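Local atomic coordinates of xanthomonas outer protein D (Xanthomonas euvesicatoria, PDB entry 2OIX), a protein that is a secreted virulence factor of the Ulp1-type cysteine proteases that removes SUMO from its conjugates, present here as the inactive mutant of its catalytic fragment. Residues A[148-152]-A[153-157]. The protein carries 1 engineered substitution. Numbering follows the deposited sequence.
Sequences AHRVL and DGTFD
His149 O takes the amide of Asp153, 2.9 Å from Asp153 N, an i to i+4 hydrogen bond in the last turn of helix 136-153. One residue on, Arg150 O receives two amides of the chain that leaves the helix, Thr155 N in the carbonyl plane at 3.0 Å and Phe156 N from well above that plane at 3.1 Å. The carboxylate of Asp153 leans back beside this carbonyl, its CG lying between the backbone N and the carbonyl carbon (chi1 79°). From there OD1 accepts the hydroxyl of Thr155 through its syn lone pair, OG1 to OD1 2.8 Å, and a weak bond from Thr155 N. Thr155 OG1 also rests on the aliphatic base of Arg150, 3.6 Å from CB, with the two side chains crossing at about a right angle; the guanidinium runs on to the carbonyls of Gly161 and Asp163. Gly154 N hydrogen-bonds to Val151 O at 3.2 Å, from above the carbonyl plane, and Val151 O also accepts Asn26 ND2. Val151 CG2 sits over one face of the Phe156 ring, 3.8 Å from the centroid, a CH-pi contact made beside strand 30-32, whose Leu30 Val151 also touches. With CG anti to its backbone N (chi1 -176°), Phe156 lays its ring alongside the valine. Leu152 ends the segment, packing on Leu21 and Leu30. Gly154 then turns the chain with positive phi (66°), closing the helix of this Ulp1-family catalytic domain in a Schellman motif, whose two bonds are Thr155 N to Arg150 O and Gly154 N to Val151 O.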
ATOM      1  N   ALA A 148      -7.230  -6.395   0.382  1.00 21.93           N
ATOM      2  CA  ALA A 148      -7.842  -6.539   1.723  1.00 22.10           C
ATOM      3  C   ALA A 148      -8.982  -7.551   1.738  1.00 21.96           C
ATOM      4  O   ALA A 148      -9.033  -8.417   2.609  1.00 22.12           O
ATOM      5  CB  ALA A 148      -8.306  -5.180   2.291  1.00 21.38           C
ATOM      6  N   HIS A 149      -9.906  -7.449   0.786  1.00 20.91           N
ATOM      7  CA  HIS A 149     -10.987  -8.436   0.741  1.00 22.78           C
ATOM      8  C   HIS A 149     -10.507  -9.881   0.464  1.00 22.70           C
ATOM      9  O   HIS A 149     -11.087 -10.856   0.988  1.00 22.48           O
ATOM     10  CB  HIS A 149     -12.092  -7.975  -0.210  1.00 22.55           C
ATOM     11  CG  HIS A 149     -12.981  -6.920   0.389  1.00 25.77           C
ATOM     12  ND1 HIS A 149     -12.625  -5.591   0.443  1.00 27.99           N
ATOM     13  CD2 HIS A 149     -14.207  -7.005   0.967  1.00 27.54           C
ATOM     14  CE1 HIS A 149     -13.585  -4.902   1.039  1.00 28.56           C
ATOM     15  NE2 HIS A 149     -14.560  -5.734   1.359  1.00 27.76           N
ATOM     16  N   ARG A 150      -9.441 -10.024  -0.321  1.00 22.59           N
ATOM     17  CA  ARG A 150      -8.867 -11.351  -0.554  1.00 22.23           C
ATOM     18  C   ARG A 150      -8.239 -11.925   0.722  1.00 22.12           C
ATOM     19  O   ARG A 150      -8.279 -13.132   0.939  1.00 22.52           O
ATOM     20  CB  ARG A 150      -7.851 -11.299  -1.703  1.00 21.97           C
ATOM     21  CG  ARG A 150      -8.536 -10.924  -3.027  1.00 22.13           C
ATOM     22  CD  ARG A 150      -7.574 -11.032  -4.215  1.00 21.92           C
ATOM     23  NE  ARG A 150      -8.223 -10.579  -5.454  1.00 20.87           N
ATOM     24  CZ  ARG A 150      -7.592 -10.333  -6.598  1.00 23.92           C
ATOM     25  NH1 ARG A 150      -6.321 -10.515  -6.689  1.00 21.23           N
ATOM     26  NH2 ARG A 150      -8.248  -9.894  -7.693  1.00 20.32           N
ATOM     27  N   VAL A 151      -7.680 -11.075   1.572  1.00 22.71           N
ATOM     28  CA  VAL A 151      -7.124 -11.575   2.847  1.00 22.05           C
ATOM     29  C   VAL A 151      -8.324 -12.067   3.687  1.00 23.42           C
ATOM     30  O   VAL A 151      -8.305 -13.165   4.224  1.00 24.24           O
ATOM     31  CB  VAL A 151      -6.290 -10.530   3.580  1.00 21.68           C
ATOM     32  CG1 VAL A 151      -5.905 -11.043   4.969  1.00 22.58           C
ATOM     33  CG2 VAL A 151      -4.996 -10.135   2.721  1.00 19.26           C
ATOM     34  N   LEU A 152      -9.392 -11.271   3.739  1.00 23.76           N
ATOM     35  CA  LEU A 152     -10.564 -11.610   4.540  1.00 24.59           C
ATOM     36  C   LEU A 152     -11.191 -12.918   4.108  1.00 24.92           C
ATOM     37  O   LEU A 152     -11.626 -13.716   4.949  1.00 23.67           O
ATOM     38  CB  LEU A 152     -11.618 -10.511   4.404  1.00 24.58           C
ATOM     39  CG  LEU A 152     -11.702  -9.391   5.452  1.00 26.52           C
ATOM     40  CD1 LEU A 152     -10.365  -8.937   6.062  1.00 25.77           C
ATOM     41  CD2 LEU A 152     -12.470  -8.210   4.878  1.00 26.93           C
ATOM     42  N   ASP A 153     -11.271 -13.126   2.792  1.00 24.49           N
ATOM     43  CA  ASP A 153     -12.025 -14.273   2.314  1.00 26.23           C
ATOM     44  C   ASP A 153     -11.130 -15.471   2.069  1.00 25.84           C
ATOM     45  O   ASP A 153     -11.601 -16.528   1.635  1.00 25.76           O
ATOM     46  CB  ASP A 153     -12.917 -13.903   1.122  1.00 27.12           C
ATOM     47  CG  ASP A 153     -12.168 -13.809  -0.197  1.00 30.21           C
ATOM     48  OD1 ASP A 153     -10.941 -14.020  -0.239  1.00 31.36           O
ATOM     49  OD2 ASP A 153     -12.829 -13.495  -1.225  1.00 36.08           O
ATOM     50  N   GLY A 154      -9.850 -15.291   2.393  1.00 26.11           N
ATOM     51  CA  GLY A 154      -8.814 -16.318   2.300  1.00 27.83           C
ATOM     52  C   GLY A 154      -8.476 -16.793   0.882  1.00 28.79           C
ATOM     53  O   GLY A 154      -8.200 -17.991   0.689  1.00 30.53           O
ATOM     54  N   THR A 155      -8.547 -15.901  -0.113  1.00 26.97           N
ATOM     55  CA  THR A 155      -8.109 -16.229  -1.472  1.00 26.26           C
ATOM     56  C   THR A 155      -6.759 -15.550  -1.831  1.00 27.33           C
ATOM     57  O   THR A 155      -6.129 -15.878  -2.847  1.00 28.77           O
ATOM     58  CB  THR A 155      -9.192 -15.903  -2.479  1.00 26.10           C
ATOM     59  OG1 THR A 155      -9.384 -14.485  -2.472  1.00 25.99           O
ATOM     60  CG2 THR A 155     -10.506 -16.648  -2.075  1.00 25.95           C
ATOM     61  N   PHE A 156      -6.299 -14.661  -0.951  1.00 25.72           N
ATOM     62  CA  PHE A 156      -5.036 -13.927  -1.111  1.00 26.45           C
ATOM     63  C   PHE A 156      -3.865 -14.884  -1.281  1.00 25.34           C
ATOM     64  O   PHE A 156      -2.988 -14.627  -2.082  1.00 26.88           O
ATOM     65  CB  PHE A 156      -4.817 -13.056   0.133  1.00 24.70           C
ATOM     66  CG  PHE A 156      -3.593 -12.164   0.092  1.00 25.47           C
ATOM     67  CD1 PHE A 156      -3.639 -10.906  -0.556  1.00 24.27           C
ATOM     68  CD2 PHE A 156      -2.454 -12.543   0.781  1.00 25.96           C
ATOM     69  CE1 PHE A 156      -2.541 -10.065  -0.538  1.00 28.31           C
ATOM     70  CE2 PHE A 156      -1.287 -11.717   0.818  1.00 27.83           C
ATOM     71  CZ  PHE A 156      -1.369 -10.448   0.157  1.00 23.28           C
ATOM     72  N   ASP A 157      -3.889 -16.021  -0.589  1.00 24.60           N
ATOM     73  CA  ASP A 157      -2.750 -16.940  -0.643  1.00 25.67           C
ATOM     74  C   ASP A 157      -2.781 -17.954  -1.797  1.00 24.89           C
ATOM     75  O   ASP A 157      -1.809 -18.694  -1.980  1.00 24.59           O
ATOM     76  CB  ASP A 157      -2.597 -17.680   0.681  1.00 25.03           C
ATOM     77  CG  ASP A 157      -2.112 -16.771   1.821  1.00 28.79           C
ATOM     78  OD1 ASP A 157      -1.365 -15.791   1.575  1.00 28.78           O
ATOM     79  OD2 ASP A 157      -2.476 -17.071   2.982  1.00 30.78           O
TER